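Local atomic coordinates of transcobalamin-1 (Homo sapiens, PDB entry 4KKI), a protein that carries vitamin B12, holding it with femtomolar affinity and shielding it from stomach acid. Residues 150-155 / 188-193; 196-201 / 215-220. All coordinates share one frame; numbering follows the deposited sequence.

Contact 1 (150-155 / 188-193)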
ATOM      1  N   ASP A 150       4.119   0.343  10.943  1.00 33.03           N
ATOM      2  CA  ASP A 150       4.981   0.093  12.096  1.00 44.05           C
ATOM      3  C   ASP A 150       4.204   0.124  13.405  1.00 42.37           C
ATOM      4  O   ASP A 150       4.279  -0.809  14.204  1.00 46.68           O
ATOM      5  CB  ASP A 150       6.120   1.111  12.149  1.00 41.33           C
ATOM      6  CG  ASP A 150       7.042   1.016  10.954  1.00 46.46           C
ATOM      7  OD1 ASP A 150       7.126  -0.074  10.351  1.00 42.51           O
ATOM      8  OD2 ASP A 150       7.677   2.036  10.613  1.00 46.05           O
ATOM      9  N   VAL A 151       3.463   1.206  13.618  1.00 39.41           N
ATOM     10  CA  VAL A 151       2.663   1.357  14.825  1.00 34.96           C
ATOM     11  C   VAL A 151       1.618   0.249  14.924  1.00 43.53           C
ATOM     12  O   VAL A 151       1.402  -0.314  15.997  1.00 44.40           O
ATOM     13  CB  VAL A 151       1.974   2.736  14.873  1.00 38.55           C
ATOM     14  CG1 VAL A 151       1.063   2.840  16.089  1.00 42.19           C
ATOM     15  CG2 VAL A 151       3.017   3.842  14.889  1.00 37.89           C
ATOM     16  N   LEU A 152       0.989  -0.074  13.797  1.00 40.60           N
ATOM     17  CA  LEU A 152      -0.035  -1.113  13.755  1.00 38.88           C
ATOM     18  C   LEU A 152       0.516  -2.459  14.214  1.00 43.54           C
ATOM     19  O   LEU A 152      -0.076  -3.125  15.065  1.00 43.84           O
ATOM     20  CB  LEU A 152      -0.619  -1.233  12.345  1.00 39.96           C
ATOM     21  CG  LEU A 152      -1.657  -2.332  12.100  1.00 41.54           C
ATOM     22  CD1 LEU A 152      -2.850  -2.175  13.032  1.00 34.68           C
ATOM     23  CD2 LEU A 152      -2.110  -2.329  10.643  1.00 40.24           C
ATOM     24  N   ALA A 153       1.657  -2.846  13.652  1.00 44.45           N
ATOM     25  CA  ALA A 153       2.287  -4.120  13.979  1.00 46.25           C
ATOM     26  C   ALA A 153       2.754  -4.173  15.433  1.00 44.52           C
ATOM     27  O   ALA A 153       2.524  -5.163  16.127  1.00 45.61           O
ATOM     28  CB  ALA A 153       3.447  -4.395  13.034  1.00 40.47           C
ATOM     29  N   LEU A 154       3.408  -3.107  15.888  1.00 38.20           N
ATOM     30  CA  LEU A 154       3.874  -3.020  17.269  1.00 42.27           C
ATOM     31  C   LEU A 154       2.711  -3.057  18.254  1.00 47.49           C
ATOM     32  O   LEU A 154       2.814  -3.642  19.333  1.00 47.84           O
ATOM     33  CB  LEU A 154       4.697  -1.747  17.481  1.00 32.89           C
ATOM     34  CG  LEU A 154       6.047  -1.685  16.768  1.00 39.82           C
ATOM     35  CD1 LEU A 154       6.665  -0.302  16.907  1.00 32.57           C
ATOM     36  CD2 LEU A 154       6.982  -2.752  17.311  1.00 46.32           C
ATOM     37  N   CYS A 155       1.604  -2.428  17.873  1.00 46.04           N
ATOM     38  CA  CYS A 155       0.403  -2.399  18.700  1.00 40.38           C
ATOM     39  C   CYS A 155      -0.273  -3.766  18.792  1.00 41.58           C
ATOM     40  O   CYS A 155      -0.631  -4.219  19.880  1.00 45.07           O
ATOM     41  CB  CYS A 155      -0.585  -1.364  18.160  1.00 39.50           C
ATOM     42  SG  CYS A 155      -2.203  -1.419  18.935  1.00 39.96           S
ATOM     43  N   GLY A 188      -3.545   7.804   4.854  1.00 36.44           N
ATOM     44  CA  GLY A 188      -4.575   8.141   5.820  1.00 29.99           C
ATOM     45  C   GLY A 188      -5.311   6.917   6.336  1.00 40.83           C
ATOM     46  O   GLY A 188      -5.610   6.818   7.525  1.00 37.53           O
ATOM     47  N   ALA A 189      -5.592   5.976   5.439  1.00 32.46           N
ATOM     48  CA  ALA A 189      -6.311   4.763   5.805  1.00 34.48           C
ATOM     49  C   ALA A 189      -5.483   3.892   6.739  1.00 36.30           C
ATOM     50  O   ALA A 189      -5.985   3.408   7.756  1.00 34.15           O
ATOM     51  CB  ALA A 189      -6.713   3.978   4.560  1.00 32.34           C
ATOM     52  N   MET A 190      -4.213   3.695   6.398  1.00 29.04           N
ATOM     53  CA  MET A 190      -3.341   2.874   7.228  1.00 36.52           C
ATOM     54  C   MET A 190      -3.106   3.537   8.583  1.00 35.52           C
ATOM     55  O   MET A 190      -3.001   2.857   9.606  1.00 39.27           O
ATOM     56  CB  MET A 190      -2.012   2.585   6.524  1.00 32.32           C
ATOM     57  CG  MET A 190      -1.215   1.445   7.168  1.00 34.17           C
ATOM     58  SD  MET A 190      -2.114  -0.125   7.179  1.00 38.78           S
ATOM     59  CE  MET A 190      -2.257  -0.449   5.422  1.00 30.97           C
ATOM     60  N   ALA A 191      -3.039   4.866   8.587  1.00 34.78           N
ATOM     61  CA  ALA A 191      -2.899   5.619   9.831  1.00 39.27           C
ATOM     62  C   ALA A 191      -4.118   5.409  10.722  1.00 41.04           C
ATOM     63  O   ALA A 191      -3.988   5.192  11.926  1.00 39.21           O
ATOM     64  CB  ALA A 191      -2.696   7.100   9.542  1.00 39.22           C
ATOM     65  N   VAL A 192      -5.303   5.466  10.122  1.00 36.85           N
ATOM     66  CA  VAL A 192      -6.542   5.211  10.847  1.00 37.61           C
ATOM     67  C   VAL A 192      -6.549   3.821  11.477  1.00 34.05           C
ATOM     68  O   VAL A 192      -6.955   3.659  12.629  1.00 37.93           O
ATOM     69  CB  VAL A 192      -7.774   5.377   9.934  1.00 38.58           C
ATOM     70  CG1 VAL A 192      -9.008   4.757  10.574  1.00 36.18           C
ATOM     71  CG2 VAL A 192      -8.006   6.850   9.631  1.00 29.06           C
ATOM     72  N   LEU A 193      -6.089   2.823  10.729  1.00 29.54           N
ATOM     73  CA  LEU A 193      -6.040   1.457  11.243  1.00 34.12           C
ATOM     74  C   LEU A 193      -5.068   1.364  12.413  1.00 42.83           C
ATOM     75  O   LEU A 193      -5.336   0.684  13.406  1.00 39.35           O
ATOM     76  CB  LEU A 193      -5.634   0.474  10.142  1.00 31.69           C
ATOM     77  CG  LEU A 193      -6.645   0.254   9.016  1.00 39.57           C
ATOM     78  CD1 LEU A 193      -6.025  -0.563   7.898  1.00 41.12           C
ATOM     79  CD2 LEU A 193      -7.895  -0.431   9.548  1.00 33.83           C
TER

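Contact 2 (196-201 / 215-220). With NAG (2-acetamido-2-deoxy-beta-D-glucopyranose), chain E.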
ATOM      1  N   THR A 196      -6.403   3.373  15.465  1.00 35.23           N
ATOM      2  CA  THR A 196      -7.538   2.660  16.038  1.00 37.23           C
ATOM      3  C   THR A 196      -7.060   1.512  16.917  1.00 47.41           C
ATOM      4  O   THR A 196      -7.671   1.202  17.941  1.00 41.00           O
ATOM      5  CB  THR A 196      -8.469   2.124  14.939  1.00 42.31           C
ATOM      6  OG1 THR A 196      -8.871   3.206  14.086  1.00 38.05           O
ATOM      7  CG2 THR A 196      -9.703   1.481  15.546  1.00 32.76           C
ATOM      8  N   CYS A 197      -5.959   0.884  16.516  1.00 42.79           N
ATOM      9  CA  CYS A 197      -5.375  -0.187  17.311  1.00 40.84           C
ATOM     10  C   CYS A 197      -4.889   0.350  18.652  1.00 41.15           C
ATOM     11  O   CYS A 197      -5.114  -0.267  19.692  1.00 46.68           O
ATOM     12  CB  CYS A 197      -4.226  -0.864  16.560  1.00 43.40           C
ATOM     13  SG  CYS A 197      -3.422  -2.192  17.498  1.00 47.30           S
ATOM     14  N   VAL A 198      -4.219   1.499  18.621  1.00 40.11           N
ATOM     15  CA  VAL A 198      -3.738   2.140  19.842  1.00 44.68           C
ATOM     16  C   VAL A 198      -4.906   2.503  20.755  1.00 49.79           C
ATOM     17  O   VAL A 198      -4.822   2.354  21.974  1.00 46.94           O
ATOM     18  CB  VAL A 198      -2.915   3.402  19.529  1.00 38.52           C
ATOM     19  CG1 VAL A 198      -2.388   4.028  20.813  1.00 44.51           C
ATOM     20  CG2 VAL A 198      -1.771   3.065  18.590  1.00 31.19           C
ATOM     21  N   LYS A 199      -5.996   2.973  20.153  1.00 51.82           N
ATOM     22  CA  LYS A 199      -7.214   3.285  20.895  1.00 49.99           C
ATOM     23  C   LYS A 199      -7.734   2.060  21.646  1.00 44.49           C
ATOM     24  O   LYS A 199      -7.995   2.127  22.846  1.00 42.85           O
ATOM     25  CB  LYS A 199      -8.292   3.838  19.957  1.00 57.58           C
ATOM     26  CG  LYS A 199      -8.067   5.288  19.537  1.00 63.77           C
ATOM     27  CD  LYS A 199      -8.690   5.598  18.180  1.00 68.70           C
ATOM     28  CE  LYS A 199     -10.190   5.345  18.168  1.00 71.93           C
ATOM     29  NZ  LYS A 199     -10.794   5.627  16.832  1.00 60.01           N
ATOM     30  N   LYS A 200      -7.874   0.943  20.939  1.00 36.06           N
ATOM     31  CA  LYS A 200      -8.366  -0.286  21.552  1.00 40.06           C
ATOM     32  C   LYS A 200      -7.399  -0.759  22.628  1.00 50.17           C
ATOM     33  O   LYS A 200      -7.814  -1.217  23.693  1.00 47.41           O
ATOM     34  CB  LYS A 200      -8.560  -1.379  20.499  1.00 42.93           C
ATOM     35  CG  LYS A 200      -9.483  -0.979  19.364  1.00 42.18           C
ATOM     36  CD  LYS A 200      -9.531  -2.035  18.277  1.00 51.16           C
ATOM     37  CE  LYS A 200     -10.517  -3.129  18.617  1.00 62.12           C
ATOM     38  NZ  LYS A 200     -11.898  -2.585  18.716  1.00 62.13           N
ATOM     39  N   SER A 201      -6.108  -0.624  22.346  1.00 47.77           N
ATOM     40  CA  SER A 201      -5.063  -1.012  23.282  1.00 49.70           C
ATOM     41  C   SER A 201      -5.108  -0.170  24.558  1.00 52.07           C
ATOM     42  O   SER A 201      -4.846  -0.674  25.649  1.00 55.20           O
ATOM     43  CB  SER A 201      -3.689  -0.900  22.619  1.00 50.88           C
ATOM     44  OG  SER A 201      -2.658  -1.257  23.520  1.00 60.00           O
ATOM     45  N   LYS A 215      -8.112  10.885  23.750  1.00 54.56           N
ATOM     46  CA  LYS A 215      -8.858  12.009  23.199  1.00 55.30           C
ATOM     47  C   LYS A 215      -8.201  12.535  21.926  1.00 55.20           C
ATOM     48  O   LYS A 215      -8.849  12.656  20.888  1.00 46.37           O
ATOM     49  CB  LYS A 215      -8.974  13.122  24.242  1.00 54.16           C
ATOM     50  CG  LYS A 215      -9.820  14.314  23.824  1.00 53.38           C
ATOM     51  CD  LYS A 215     -10.001  15.273  24.996  1.00 66.21           C
ATOM     52  CE  LYS A 215     -10.750  16.529  24.593  1.00 79.86           C
ATOM     53  NZ  LYS A 215      -9.980  17.352  23.619  1.00 89.27           N
ATOM     54  N   ASN A 216      -6.909  12.838  22.007  1.00 53.07           N
ATOM     55  CA  ASN A 216      -6.179  13.381  20.866  1.00 52.41           C
ATOM     56  C   ASN A 216      -6.106  12.416  19.686  1.00 47.72           C
ATOM     57  O   ASN A 216      -6.246  12.825  18.534  1.00 51.15           O
ATOM     58  CB  ASN A 216      -4.777  13.829  21.284  1.00 57.58           C
ATOM     59  CG  ASN A 216      -4.808  14.949  22.305  1.00 71.50           C
ATOM     60  OD1 ASN A 216      -5.841  15.590  22.503  1.00 69.63           O
ATOM     61  ND2 ASN A 216      -3.674  15.193  22.956  1.00 83.88           N
ATOM     62  N   ILE A 217      -5.892  11.138  19.978  1.00 43.56           N
ATOM     63  CA  ILE A 217      -5.845  10.117  18.936  1.00 44.52           C
ATOM     64  C   ILE A 217      -7.201   9.998  18.243  1.00 44.49           C
ATOM     65  O   ILE A 217      -7.273   9.878  17.019  1.00 42.72           O
ATOM     66  CB  ILE A 217      -5.403   8.753  19.505  1.00 49.93           C
ATOM     67  CG1 ILE A 217      -3.967   8.838  20.022  1.00 52.45           C
ATOM     68  CG2 ILE A 217      -5.502   7.669  18.447  1.00 49.35           C
ATOM     69  CD1 ILE A 217      -3.471   7.559  20.650  1.00 52.12           C
ATOM     70  N   SER A 218      -8.270  10.052  19.034  1.00 43.20           N
ATOM     71  CA  SER A 218      -9.631  10.002  18.507  1.00 47.11           C
ATOM     72  C   SER A 218      -9.909  11.181  17.582  1.00 45.48           C
ATOM     73  O   SER A 218     -10.558  11.031  16.546  1.00 42.43           O
ATOM     74  CB  SER A 218     -10.653   9.987  19.649  1.00 39.69           C
ATOM     75  OG  SER A 218     -10.519   8.817  20.437  1.00 55.99           O
ATOM     76  N   ILE A 219      -9.417  12.355  17.969  1.00 40.87           N
ATOM     77  CA  ILE A 219      -9.563  13.556  17.156  1.00 43.86           C
ATOM     78  C   ILE A 219      -8.782  13.418  15.849  1.00 49.20           C
ATOM     79  O   ILE A 219      -9.276  13.790  14.782  1.00 43.47           O
ATOM     80  CB  ILE A 219      -9.119  14.820  17.928  1.00 46.69           C
ATOM     81  CG1 ILE A 219     -10.059  15.068  19.113  1.00 50.17           C
ATOM     82  CG2 ILE A 219      -9.093  16.034  17.012  1.00 38.66           C
ATOM     83  CD1 ILE A 219      -9.664  16.242  19.984  1.00 44.93           C
ATOM     84  N   TYR A 220      -7.569  12.873  15.939  1.00 39.18           N
ATOM     85  CA  TYR A 220      -6.765  12.582  14.755  1.00 41.34           C
ATOM     86  C   TYR A 220      -7.535  11.669  13.807  1.00 42.94           C
ATOM     87  O   TYR A 220      -7.594  11.916  12.604  1.00 41.23           O
ATOM     88  CB  TYR A 220      -5.444  11.899  15.131  1.00 37.63           C
ATOM     89  CG  TYR A 220      -4.432  12.780  15.825  1.00 44.48           C
ATOM     90  CD1 TYR A 220      -4.712  14.108  16.119  1.00 45.42           C
ATOM     91  CD2 TYR A 220      -3.184  12.280  16.177  1.00 46.92           C
ATOM     92  CE1 TYR A 220      -3.783  14.910  16.753  1.00 42.15           C
ATOM     93  CE2 TYR A 220      -2.248  13.072  16.809  1.00 48.24           C
ATOM     94  CZ  TYR A 220      -2.552  14.386  17.094  1.00 49.56           C
ATOM     95  OH  TYR A 220      -1.619  15.178  17.724  1.00 48.63           O
TER
HETATM   96  C1  NAG E 504      -3.787  16.437  23.676  1.00 69.79           C
HETATM   97  C2  NAG E 504      -2.595  16.555  24.623  1.00 76.04           C
HETATM   98  C3  NAG E 504      -2.538  17.917  25.312  1.00 84.31           C
HETATM   99  C4  NAG E 504      -2.774  19.051  24.323  1.00 86.44           C
HETATM  100  C5  NAG E 504      -4.029  18.781  23.505  1.00 82.43           C
HETATM  101  C6  NAG E 504      -4.295  19.896  22.499  1.00 82.73           C
HETATM  102  C7  NAG E 504      -1.921  14.405  25.523  1.00 67.23           C
HETATM  103  C8  NAG E 504      -1.922  13.489  26.711  1.00 63.62           C
HETATM  104  N2  NAG E 504      -2.670  15.500  25.616  1.00 71.19           N
HETATM  105  O3  NAG E 504      -1.278  18.088  25.925  1.00 87.68           O
HETATM  106  O4  NAG E 504      -2.909  20.268  25.023  1.00 88.87           O
HETATM  107  O5  NAG E 504      -3.884  17.557  22.818  1.00 78.30           O
HETATM  108  O6  NAG E 504      -3.240  19.953  21.566  1.00 92.75           O
HETATM  109  O7  NAG E 504      -1.254  14.133  24.526  1.00 74.03           O

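Contact 1 (150-155 / 188-193)
Leu152 reaches across to helix residues 188-193 with both of its methyl branches, and each branch finds a different partner. One meets the sulfur of Met190, with 4.1 Å between Leu152 CD2 and Met190 SD. The other comes up to backbone: Leu152 CD1 lies 3.8 Å from Leu193 O. Both are van der Waals contacts.

Two torsions of the leucine set this up. With chi1 at 177°, CG stands beside the carbonyl carbon; chi2 (58°) then turns CD2 to Met190 and CD1 to Leu193 O. Met190 also leaves its backbone with CG anti to N, but its chain folds twice, at chi2 and at chi3 (64°). The double bend presents SD to the leucine, and the two side chains cross at about a right angle. Leu193 is the residue closest to Leu152 in backbone terms, at 7.0 Å between the CA atoms. The interface is small, 116 Å² in all, and its three touching residues are buried.

Two helices of the alpha6-alpha6 barrel of the N-terminal domain pack here, close to the cobalamin site: Met190 also rests on Tyr145, which binds the vitamin. Phe299 from a loop packs on both Leu152 and Met190. The other flank of helix 144-156 packs on helix 118-135 through Asp150, Ala153 and Leu154. Helix 185-203 leans on helix 244-252 through Ala189, Met190, Val192 and Leu193.

Contact 2 (196-201 / 215-220)
Lys199 lays the aliphatic run of its side chain against a methyl of Ile217. Ile217 CG2 is 3.7 Å from Lys199 CG and 3.8 Å from Lys199 CD. Lysine and isoleucine slide past each other in opposite directions. The other branch of the isoleucine goes to valine: Ile217 CD1 is 3.7 Å from Val198 CG1, and these side chains cross at about a right angle. In Ile217, chi1 (-65°) sends the ethyl and methyl branches apart, and chi2 (178°) extends the ethyl far enough for CD1 to touch Val198.

The polar groups look elsewhere. Lys199 bends at chi3, and Lys199 CE passes 4.2 Å from Ser218 OG, a contact without a hydrogen bond. Lys199 NZ is hydrogen-bonded to Tyr257 OH instead, while Ser218 OG is hydrogen-bonded to Leu214 O within its own helix.

One covalent link decorates the second helix. Asn216 ND2 is joined to NAG C1 at 1.4 Å, which makes Asn216 an N-glycosylation site carrying N-acetylglucosamine.

The short axes approach to 9.9 Å and run roughly antiparallel, at 151°. The pair forms a helical hairpin, helices 185-203 and 213-229 joined by a short connection, as expected of the alpha6-alpha6 barrel that forms the N-terminal domain.

Overall arrangement
Both contacts use helix 185-203, contact 1 through its earlier part and contact 2 through its later part; their centres are 11 Å apart. A disulfide ties them together, Cys155 SG to Cys197 SG at 2.0 Å, joining helix 144-156 to helix 185-203. Beside it, Val151 CG1 packs 3.8 Å from Val198 CG2. Val198 thus meets helix 144-156 as well as helix 213-229. Contact 1 is the one nearer the vitamin: the side chain of Met190 lies about 7 Å from the bound cyanocobalamin. Contact 2 lies farther out, its centre about 22 Å from the chain centre against 12 Å for contact 1, and its second helix carries the glycan.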